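Local coordinates for cyclase (Uncultured organism, PDB 5IBZ) that acts as a cyclase, possibly with arylformamidase activity, and binds acetylphosphate in its pocket, at the interface of chains A and B. Coordinates in Å, arbitrary orientation; residue numbers count along the deposited sequence, not the author numbering. Chains: chain A/B, Uncharacterized protein.

Contact 1: the interface of chains A and B. Residues chain A 54, 56-57, 59, 317-318; chain B 152, 306-308.
Loops flanking short strands build this part of the subunit interface: chain A offers the end of strand 52-54, the segment after it and the turn between strands 314-316 and 320-322, and chain B the loop after strand 299-303 together with B:Lys152. A:Asn318 acts as a two-pronged amide, its CG anti to the backbone N (chi1 180°). A:Asn318 ND2 gives one N-H to the carbonyl O of B:Pro306 at 2.8 Å, almost along the C=O axis, and the other to a lone pair of B:Lys152 O at 2.9 Å. On the far side of the amide, the hydroxyl OG of A:Ser54 donates to OD1 of A:Asn318 at 2.7 Å, which fixes which way the amide is flipped. B:Tyr308 turns its ring edge towards chain A, with CD2 3.3 Å from A:Ala56 O, while CD of its own chain's B:Lys152 covers one face over the centre. Extended beyond CG, B:Lys152 ends with NZ 2.9 Å from a water that also meets the carbonyl oxygens of A:Ser54 and A:Ala56. Nearby, A:Ile59 N bonds to B:Tyr308 O at 2.8 Å, and the A:Ile59 and B:Leu307 side chains cross obliquely. Together these bonds register the segments and probably help hold the subunits together.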
# COMPACT_ATOMS: atom_id res chain seq x y z
N SER A 54 -11.74 25.10 -3.61
CA SER A 54 -10.91 23.91 -3.83
C SER A 54 -11.28 23.29 -5.16
O SER A 54 -12.45 23.00 -5.41
CB SER A 54 -11.11 22.88 -2.72
OG SER A 54 -10.59 21.62 -3.13
N ALA A 56 -10.27 20.30 -6.19
CA ALA A 56 -9.99 18.87 -6.09
C ALA A 56 -11.25 18.04 -5.96
O ALA A 56 -12.24 18.47 -5.35
CB ALA A 56 -9.09 18.58 -4.92
N ILE A 57 -11.19 16.82 -6.48
CA ILE A 57 -12.17 15.81 -6.10
C ILE A 57 -11.75 15.17 -4.79
O ILE A 57 -10.58 15.20 -4.40
CB ILE A 57 -12.35 14.73 -7.18
CG1 ILE A 57 -11.06 13.94 -7.42
CG2 ILE A 57 -12.95 15.32 -8.48
CD1 ILE A 57 -11.36 12.59 -8.04
N ILE A 59 -10.32 12.52 -2.36
CA ILE A 59 -9.46 11.34 -2.39
C ILE A 59 -10.14 10.23 -1.58
O ILE A 59 -10.21 10.29 -0.35
CB ILE A 59 -8.06 11.64 -1.84
CG1 ILE A 59 -7.39 12.73 -2.68
CG2 ILE A 59 -7.23 10.37 -1.81
CD1 ILE A 59 -6.01 13.12 -2.21
N LEU A 317 -2.86 16.79 -5.56
CA LEU A 317 -2.86 18.12 -4.99
C LEU A 317 -4.26 18.56 -4.67
O LEU A 317 -5.24 17.88 -4.98
CB LEU A 317 -2.20 19.12 -5.92
CG LEU A 317 -3.01 19.49 -7.15
CD1 LEU A 317 -2.61 20.90 -7.58
CD2 LEU A 317 -2.73 18.53 -8.26
N ASN A 318 -4.33 19.71 -4.03
CA ASN A 318 -5.58 20.39 -3.76
C ASN A 318 -5.41 21.82 -4.24
O ASN A 318 -4.99 22.72 -3.49
CB ASN A 318 -5.94 20.33 -2.28
CG ASN A 318 -7.21 21.03 -1.99
OD1 ASN A 318 -7.92 21.42 -2.92
ND2 ASN A 318 -7.51 21.22 -0.73
N LYS B 152 -10.85 21.86 3.67
CA LYS B 152 -10.21 21.71 2.36
C LYS B 152 -9.87 23.06 1.71
O LYS B 152 -9.07 23.09 0.78
CB LYS B 152 -11.08 20.89 1.41
CG LYS B 152 -12.38 21.53 1.03
CD LYS B 152 -13.08 20.76 -0.08
CE LYS B 152 -14.35 21.47 -0.53
NZ LYS B 152 -14.96 20.82 -1.73
N PRO B 306 -4.65 21.48 3.00
CA PRO B 306 -4.51 20.04 3.05
C PRO B 306 -4.98 19.40 1.76
O PRO B 306 -5.62 20.07 0.97
CB PRO B 306 -5.42 19.65 4.21
CG PRO B 306 -6.55 20.64 4.11
CD PRO B 306 -5.91 21.93 3.61
N LEU B 307 -4.68 18.13 1.54
CA LEU B 307 -5.37 17.38 0.50
C LEU B 307 -6.83 17.19 0.89
O LEU B 307 -7.19 17.16 2.07
CB LEU B 307 -4.70 16.03 0.26
CG LEU B 307 -3.26 16.08 -0.25
CD1 LEU B 307 -2.73 14.69 -0.42
CD2 LEU B 307 -3.10 16.85 -1.56
N TYR B 308 -7.68 17.02 -0.11
CA TYR B 308 -9.09 16.81 0.12
C TYR B 308 -9.31 15.32 0.34
O TYR B 308 -9.50 14.58 -0.62
CB TYR B 308 -9.87 17.34 -1.08
CG TYR B 308 -11.37 17.21 -1.06
CD1 TYR B 308 -12.05 16.67 0.03
CD2 TYR B 308 -12.12 17.58 -2.17
CE1 TYR B 308 -13.42 16.52 0.02
CE2 TYR B 308 -13.51 17.44 -2.18
CZ TYR B 308 -14.15 16.90 -1.09
OH TYR B 308 -15.53 16.73 -1.08
O HOH W 1 -6.78 16.72 -2.87
O HOH W 2 -13.67 20.66 -4.32

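Contact 2: the interface of chains A and B. Residues chain A 104-108; chain B 74, 102-105.
The carbonyl O of A:Met106, a selenomethionine, is gripped by one well-aligned bond, from the backbone N of B:Ile104 at 2.9 Å, with a C=O...N angle of 165°. It belongs to an antiparallel pairing of strand 101-107 with its copy in the other subunit of this cyclase-family protein. The return bond runs from A:Met106 N to B:Ile104 O at 3.0 Å, and A:Leu108 N continues the series by reaching B:Asp102 O from above the carbonyl plane. Where A:Tyr105 pairs with B:Tyr105, the two side chains cross at about a right angle, each with CG anti to its backbone N, and each CB lies at the ring edge of the other, 3.7 Å from CD1. On the same side, A:Pro107 lies alongside B:Tyr103 and lays its CA over that ring's face towards the rim, 3.7 Å from the centroid. The phenol end of A:Tyr105 crosses the same ring obliquely at CD2. Across the sheet, A:Leu108 splits its branches: CD2 packs 3.6 Å from B:Ile104 CG2, while CD1 lies against the carboxylate of B:Asp102. That carboxylate is anchored by B:His74, whose NE2 donates in its ring plane to OD2 of B:Asp102 at 2.7 Å, meeting the oxygen from above the carboxylate plane.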
# COMPACT_ATOMS: atom_id res chain seq x y z
N ILE A 104 -2.75 6.03 3.50
CA ILE A 104 -3.30 6.03 2.16
C ILE A 104 -2.40 5.21 1.25
O ILE A 104 -1.17 5.24 1.38
CB ILE A 104 -3.45 7.46 1.62
CG1 ILE A 104 -4.27 7.47 0.31
CG2 ILE A 104 -2.12 8.14 1.40
CD1 ILE A 104 -5.74 7.68 0.55
N TYR A 105 -3.03 4.44 0.37
CA TYR A 105 -2.35 3.80 -0.77
C TYR A 105 -2.99 4.39 -2.01
O TYR A 105 -4.19 4.29 -2.19
CB TYR A 105 -2.50 2.26 -0.81
CG TYR A 105 -1.68 1.58 -1.88
CD1 TYR A 105 -0.30 1.55 -1.81
CD2 TYR A 105 -2.28 1.00 -3.00
CE1 TYR A 105 0.47 0.95 -2.80
CE2 TYR A 105 -1.52 0.37 -3.99
CZ TYR A 105 -0.15 0.35 -3.88
OH TYR A 105 0.64 -0.26 -4.86
N MSE A 106 -2.21 5.01 -2.89
CA MSE A 106 -2.84 5.52 -4.11
C MSE A 106 -1.88 5.66 -5.27
O MSE A 106 -0.67 5.82 -5.07
CB MSE A 106 -3.48 6.89 -3.85
CG MSE A 106 -2.47 7.97 -3.49
SE MSE A 106 -3.31 9.68 -3.05
CE MSE A 106 -4.09 10.11 -4.77
N PRO A 107 -2.41 5.60 -6.50
CA PRO A 107 -1.60 6.04 -7.63
C PRO A 107 -1.40 7.53 -7.53
O PRO A 107 -2.33 8.26 -7.15
CB PRO A 107 -2.45 5.69 -8.86
CG PRO A 107 -3.64 4.92 -8.35
CD PRO A 107 -3.80 5.31 -6.91
N LEU A 108 -0.22 8.01 -7.87
CA LEU A 108 0.00 9.44 -7.89
C LEU A 108 -0.76 10.07 -9.05
O LEU A 108 -1.01 11.28 -9.04
CB LEU A 108 1.50 9.76 -7.93
CG LEU A 108 2.25 9.30 -6.68
CD1 LEU A 108 3.68 9.74 -6.79
CD2 LEU A 108 1.66 9.85 -5.40
N HIS B 74 7.44 5.03 -2.05
CA HIS B 74 7.16 5.29 -3.46
C HIS B 74 7.57 4.09 -4.30
O HIS B 74 8.65 3.55 -4.12
CB HIS B 74 7.94 6.55 -3.85
CG HIS B 74 7.86 6.96 -5.29
ND1 HIS B 74 8.99 7.28 -6.02
CD2 HIS B 74 6.81 7.16 -6.11
CE1 HIS B 74 8.62 7.66 -7.24
NE2 HIS B 74 7.31 7.59 -7.32
N ASP B 102 3.27 5.96 -11.20
CA ASP B 102 3.74 5.57 -9.87
C ASP B 102 2.69 5.63 -8.77
O ASP B 102 1.56 6.07 -8.98
CB ASP B 102 4.99 6.39 -9.48
CG ASP B 102 4.83 7.89 -9.62
OD1 ASP B 102 3.76 8.39 -10.04
OD2 ASP B 102 5.82 8.59 -9.29
N TYR B 103 3.09 5.15 -7.59
CA TYR B 103 2.22 4.89 -6.45
C TYR B 103 2.90 5.34 -5.17
O TYR B 103 4.12 5.39 -5.10
CB TYR B 103 1.88 3.39 -6.33
CG TYR B 103 0.77 2.95 -7.24
CD1 TYR B 103 0.97 2.75 -8.59
CD2 TYR B 103 -0.51 2.74 -6.73
CE1 TYR B 103 -0.07 2.38 -9.41
CE2 TYR B 103 -1.53 2.35 -7.54
CZ TYR B 103 -1.32 2.19 -8.88
OH TYR B 103 -2.39 1.80 -9.65
N ILE B 104 2.11 5.62 -4.14
CA ILE B 104 2.66 5.88 -2.82
C ILE B 104 1.82 5.13 -1.79
O ILE B 104 0.59 5.06 -1.90
CB ILE B 104 2.69 7.39 -2.51
CG1 ILE B 104 3.52 7.68 -1.26
CG2 ILE B 104 1.28 7.94 -2.37
CD1 ILE B 104 4.98 7.96 -1.57
N TYR B 105 2.51 4.58 -0.79
CA TYR B 105 1.88 4.12 0.45
C TYR B 105 2.46 4.98 1.56
O TYR B 105 3.67 5.04 1.72
CB TYR B 105 2.17 2.66 0.76
CG TYR B 105 1.42 2.11 1.96
CD1 TYR B 105 0.05 1.92 1.91
CD2 TYR B 105 2.08 1.78 3.12
CE1 TYR B 105 -0.65 1.40 3.00
CE2 TYR B 105 1.38 1.25 4.23
CZ TYR B 105 0.03 1.06 4.15
OH TYR B 105 -0.67 0.54 5.24

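Contact 3: the interface of chains A and B. Residues chain A 121, 132-133, 135-136; chain B 80-81, 83-84, 98.
In chain A, strand 120-122, the short helix 132-134 and the loop after it meet helix 80-85 and strand 97-99 of chain B. The carboxylate oxygen OE1 of A:Glu132 takes two bonds. The indole NE1 of A:Trp121 comes to the anti lone pair of A:Glu132 OE1 at 3.0 Å, and NH1 of B:Arg98 to the syn lone pair of the same oxygen, also at 3.0 Å, as a salt bridge. Carboxylate and guanidinium lie nearly coplanar, 16° apart, which puts NH1 in line with that syn lone pair; OE2 is near NH1 but not bonded to it. A water meets A:Glu132 OE2, B:Arg98 NH1 and B:Tyr83 O. CB of B:Arg98 is held between two rings: it sits over the five-membered ring of A:Trp121, 3.8 Å from the centroid, and on its other side over the centre of the B:Tyr83 ring. Backbone bonds also pair A:Trp121 with B:Arg98, B:Arg98 N reaching A:Trp121 O at 2.9 Å. At the start of helix 80-85, B:Ala81 N donates to A:Ile135 O at 2.9 Å, nearly along the C=O axis, while CH2 of A:Trp121 rests 3.7 Å from B:Gly80 CA. The site thus lies where an antiparallel strand pairing between subunits is flanked by helix 80-85.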
# COMPACT_ATOMS: atom_id res chain seq x y z
N TRP A 121 6.28 10.80 -22.92
CA TRP A 121 7.16 11.23 -23.99
C TRP A 121 6.94 10.31 -25.19
O TRP A 121 6.02 9.50 -25.19
CB TRP A 121 8.63 11.22 -23.54
CG TRP A 121 9.18 9.85 -23.24
CD1 TRP A 121 9.93 9.06 -24.08
CD2 TRP A 121 9.00 9.09 -22.03
NE1 TRP A 121 10.22 7.88 -23.47
CE2 TRP A 121 9.67 7.86 -22.22
CE3 TRP A 121 8.36 9.33 -20.82
CZ2 TRP A 121 9.69 6.87 -21.24
CZ3 TRP A 121 8.40 8.35 -19.84
CH2 TRP A 121 9.06 7.12 -20.06
N GLU A 132 15.35 8.44 -21.69
CA GLU A 132 14.35 7.68 -20.96
C GLU A 132 15.01 6.75 -19.95
O GLU A 132 14.38 6.39 -18.96
CB GLU A 132 13.43 6.88 -21.89
CG GLU A 132 14.11 5.78 -22.69
CD GLU A 132 13.20 5.11 -23.71
OE1 GLU A 132 12.00 5.43 -23.77
OE2 GLU A 132 13.71 4.26 -24.48
N ALA A 133 16.28 6.39 -20.17
CA ALA A 133 17.05 5.59 -19.21
C ALA A 133 17.21 6.28 -17.85
O ALA A 133 17.54 5.64 -16.86
CB ALA A 133 18.41 5.26 -19.77
N ILE A 135 14.78 7.55 -16.22
CA ILE A 135 13.51 7.36 -15.51
C ILE A 135 13.43 5.89 -15.11
O ILE A 135 13.14 5.03 -15.94
CB ILE A 135 12.32 7.76 -16.38
CG1 ILE A 135 12.60 9.10 -17.10
CG2 ILE A 135 11.05 7.84 -15.54
CD1 ILE A 135 12.90 10.27 -16.15
N ARG A 136 13.74 5.62 -13.84
CA ARG A 136 14.03 4.27 -13.36
C ARG A 136 13.03 3.84 -12.26
O ARG A 136 12.12 4.60 -11.90
CB ARG A 136 15.48 4.21 -12.84
CG ARG A 136 16.56 4.67 -13.87
CD ARG A 136 17.96 4.93 -13.23
NE ARG A 136 18.85 5.66 -14.17
CZ ARG A 136 19.90 6.37 -13.80
NH1 ARG A 136 20.20 6.47 -12.52
NH2 ARG A 136 20.64 6.99 -14.71
N GLY B 80 10.72 4.56 -17.48
CA GLY B 80 11.48 4.71 -18.71
C GLY B 80 12.36 3.50 -18.99
O GLY B 80 12.52 3.07 -20.13
N ALA B 81 12.95 2.96 -17.93
CA ALA B 81 13.82 1.79 -18.05
C ALA B 81 13.12 0.63 -18.73
O ALA B 81 13.74 -0.16 -19.45
CB ALA B 81 14.35 1.37 -16.66
N TYR B 83 11.15 0.69 -21.19
CA TYR B 83 11.14 0.88 -22.64
C TYR B 83 12.53 0.72 -23.22
O TYR B 83 12.68 0.43 -24.40
CB TYR B 83 10.58 2.26 -23.01
CG TYR B 83 9.14 2.48 -22.59
CD1 TYR B 83 8.07 2.14 -23.41
CD2 TYR B 83 8.86 2.99 -21.35
CE1 TYR B 83 6.75 2.35 -22.99
CE2 TYR B 83 7.55 3.21 -20.93
CZ TYR B 83 6.52 2.88 -21.74
OH TYR B 83 5.23 3.12 -21.28
N VAL B 84 13.57 0.94 -22.41
CA VAL B 84 14.92 0.57 -22.80
C VAL B 84 14.99 -0.96 -22.92
O VAL B 84 15.53 -1.50 -23.88
CB VAL B 84 15.99 1.06 -21.78
CG1 VAL B 84 17.41 0.77 -22.27
CG2 VAL B 84 15.85 2.53 -21.49
N ARG B 98 4.95 6.91 -24.66
CA ARG B 98 5.54 6.13 -23.60
C ARG B 98 5.20 6.83 -22.32
O ARG B 98 5.16 8.05 -22.29
CB ARG B 98 7.06 6.00 -23.82
CG ARG B 98 7.39 5.29 -25.15
CD ARG B 98 8.86 5.08 -25.36
NE ARG B 98 9.08 4.39 -26.63
CZ ARG B 98 10.23 3.88 -27.04
NH1 ARG B 98 11.32 3.95 -26.29
NH2 ARG B 98 10.29 3.27 -28.22
O HOH W 3 13.63 1.87 -26.44

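Contact 4: the interface of chains A and B. Residues chain A 119-123, 264-265, 269; chain B 83, 95-99.
Backbone pairing sets the frame: strand 120-122 of chain A runs antiparallel to strand 97-99 of chain B, with A:Gly120 opposite B:Phe99 and A:Tyr122 opposite B:Ile97 on either side of the central A:Trp121-B:Arg98 pair. Among the polar contacts, second-shell support comes from B:Tyr83, whose phenol OH accepts from B:Phe99 N at 3.0 Å and donates to a lone pair of B:Phe99 O at 3.0 Å, clamping that residue's backbone. Across the interface, a water held by A:Gly123 N at 2.8 Å also meets the carbonyl of the poorly ordered B:Pro96. The guanidinium of B:Arg98 presents one face to the A:Gly123 peptide.

Packing contacts do the rest. B:Phe99, with CG anti to its carbonyl carbon (chi1 -69°), lies alongside the imidazole of A:His119 and brings CD1 3.8 Å from A:His119 NE2. A:Leu265 crosses it at about a right angle, its CD1 in plane at the ring edge, 3.8 Å from CZ of B:Phe99. B:Ile97 caps one face of the same ring with CG2, while its CD1 branch reaches 3.6 Å to A:Gly269 CA and CG1 packs 3.7 Å from A:Leu265 CB. The site lies beside the acetylphosphate pocket, to which A:His119 belongs, between 3-10 helix 117-119 and the start of helix 266-275.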
# COMPACT_ATOMS: atom_id res chain seq x y z
N HIS A 119 6.42 12.03 -16.92
CA HIS A 119 5.27 11.13 -17.01
C HIS A 119 5.06 10.57 -18.41
O HIS A 119 4.51 9.49 -18.57
CB HIS A 119 4.00 11.83 -16.54
CG HIS A 119 2.75 11.04 -16.79
ND1 HIS A 119 2.54 9.78 -16.26
CD2 HIS A 119 1.63 11.35 -17.48
CE1 HIS A 119 1.35 9.35 -16.64
NE2 HIS A 119 0.77 10.29 -17.36
N GLY A 120 5.46 11.32 -19.44
CA GLY A 120 5.15 10.90 -20.80
C GLY A 120 6.06 11.52 -21.83
O GLY A 120 6.57 12.61 -21.63
N TRP A 121 6.28 10.80 -22.92
CA TRP A 121 7.16 11.23 -23.99
C TRP A 121 6.94 10.31 -25.19
O TRP A 121 6.02 9.50 -25.19
CB TRP A 121 8.63 11.22 -23.54
CG TRP A 121 9.18 9.85 -23.24
CD1 TRP A 121 9.93 9.06 -24.08
CD2 TRP A 121 9.00 9.09 -22.03
NE1 TRP A 121 10.22 7.88 -23.47
CE2 TRP A 121 9.67 7.86 -22.22
CE3 TRP A 121 8.36 9.33 -20.82
CZ2 TRP A 121 9.69 6.87 -21.24
CZ3 TRP A 121 8.40 8.35 -19.84
CH2 TRP A 121 9.06 7.12 -20.06
N TYR A 122 7.76 10.45 -26.21
CA TYR A 122 7.75 9.49 -27.32
C TYR A 122 9.18 9.32 -27.78
O TYR A 122 10.04 10.16 -27.49
CB TYR A 122 6.83 9.94 -28.46
CG TYR A 122 7.14 11.29 -29.07
CD1 TYR A 122 8.05 11.40 -30.11
CD2 TYR A 122 6.50 12.44 -28.62
CE1 TYR A 122 8.33 12.62 -30.69
CE2 TYR A 122 6.78 13.68 -29.20
CZ TYR A 122 7.68 13.76 -30.23
OH TYR A 122 7.98 14.96 -30.83
N GLY A 123 9.47 8.21 -28.43
CA GLY A 123 10.84 7.87 -28.74
C GLY A 123 11.65 7.65 -27.48
O GLY A 123 11.11 7.29 -26.43
N ALA A 264 -2.85 7.16 -30.40
CA ALA A 264 -1.79 8.10 -30.78
C ALA A 264 -1.39 9.11 -29.69
O ALA A 264 -0.20 9.38 -29.50
CB ALA A 264 -2.23 8.85 -32.05
N LEU A 265 -2.38 9.66 -29.00
CA LEU A 265 -2.18 10.68 -27.94
C LEU A 265 -1.09 11.73 -28.22
O LEU A 265 -0.21 11.99 -27.37
CB LEU A 265 -1.88 9.99 -26.61
CG LEU A 265 -2.99 9.07 -26.11
CD1 LEU A 265 -2.62 8.48 -24.76
CD2 LEU A 265 -4.33 9.78 -26.02
N GLY A 269 2.26 13.83 -26.00
CA GLY A 269 3.64 13.79 -26.43
C GLY A 269 4.16 15.18 -26.68
O GLY A 269 5.28 15.53 -26.28
N TYR B 83 11.15 0.69 -21.19
CA TYR B 83 11.14 0.88 -22.64
C TYR B 83 12.53 0.72 -23.22
O TYR B 83 12.68 0.43 -24.40
CB TYR B 83 10.58 2.26 -23.01
CG TYR B 83 9.14 2.48 -22.59
CD1 TYR B 83 8.07 2.14 -23.41
CD2 TYR B 83 8.86 2.99 -21.35
CE1 TYR B 83 6.75 2.35 -22.99
CE2 TYR B 83 7.55 3.21 -20.93
CZ TYR B 83 6.52 2.88 -21.74
OH TYR B 83 5.23 3.12 -21.28
N SER B 95 0.91 2.22 -28.44
CA SER B 95 0.95 3.67 -28.63
C SER B 95 2.38 4.15 -28.87
O SER B 95 3.33 3.58 -28.33
CB SER B 95 0.37 4.38 -27.40
OG SER B 95 0.45 5.80 -27.52
N PRO B 96 2.54 5.20 -29.70
CA PRO B 96 3.87 5.80 -29.75
C PRO B 96 4.21 6.51 -28.44
O PRO B 96 5.38 6.73 -28.16
CB PRO B 96 3.78 6.80 -30.90
CG PRO B 96 2.42 6.65 -31.50
CD PRO B 96 1.56 5.95 -30.50
N ILE B 97 3.19 6.89 -27.67
CA ILE B 97 3.45 7.56 -26.40
C ILE B 97 3.91 6.53 -25.38
O ILE B 97 3.38 5.42 -25.29
CB ILE B 97 2.22 8.32 -25.86
CG1 ILE B 97 1.74 9.35 -26.89
CG2 ILE B 97 2.55 9.03 -24.55
CD1 ILE B 97 2.77 10.41 -27.26
N ARG B 98 4.95 6.91 -24.66
CA ARG B 98 5.54 6.13 -23.60
C ARG B 98 5.20 6.83 -22.32
O ARG B 98 5.16 8.05 -22.29
CB ARG B 98 7.06 6.00 -23.82
CG ARG B 98 7.39 5.29 -25.15
CD ARG B 98 8.86 5.08 -25.36
NE ARG B 98 9.08 4.39 -26.63
CZ ARG B 98 10.23 3.88 -27.04
NH1 ARG B 98 11.32 3.95 -26.29
NH2 ARG B 98 10.29 3.27 -28.22
N PHE B 99 4.89 6.07 -21.28
CA PHE B 99 4.49 6.63 -20.01
C PHE B 99 5.20 6.03 -18.82
O PHE B 99 5.58 4.91 -18.84
CB PHE B 99 3.04 6.26 -19.70
CG PHE B 99 2.01 6.89 -20.54
CD1 PHE B 99 1.61 8.15 -20.33
CD2 PHE B 99 1.42 6.17 -21.54
CE1 PHE B 99 0.62 8.72 -21.09
CE2 PHE B 99 0.43 6.74 -22.30
CZ PHE B 99 0.04 8.00 -22.08
O HOH W 4 7.54 6.33 -29.31

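Contacts 3 and 4 are neighbours, their C-alpha centres about 10 Å apart, and share A:Trp121, B:Tyr83 and B:Arg98, so they form one continuous patch. Contact 2 lies about 20 Å from contact 3 and 22 Å from contact 4, linked to them through chain B, where strand 97-99 runs almost directly into strand 101-107. Contact 1 is about 16 Å from contact 2 and 28 to 30 Å from the other two. Two-fold symmetry repeats every patch with the chains exchanged. Such an extended, interlocked surface suggests a stable dimer within the deposited tetramer, and may let each subunit help support its partner's pocket.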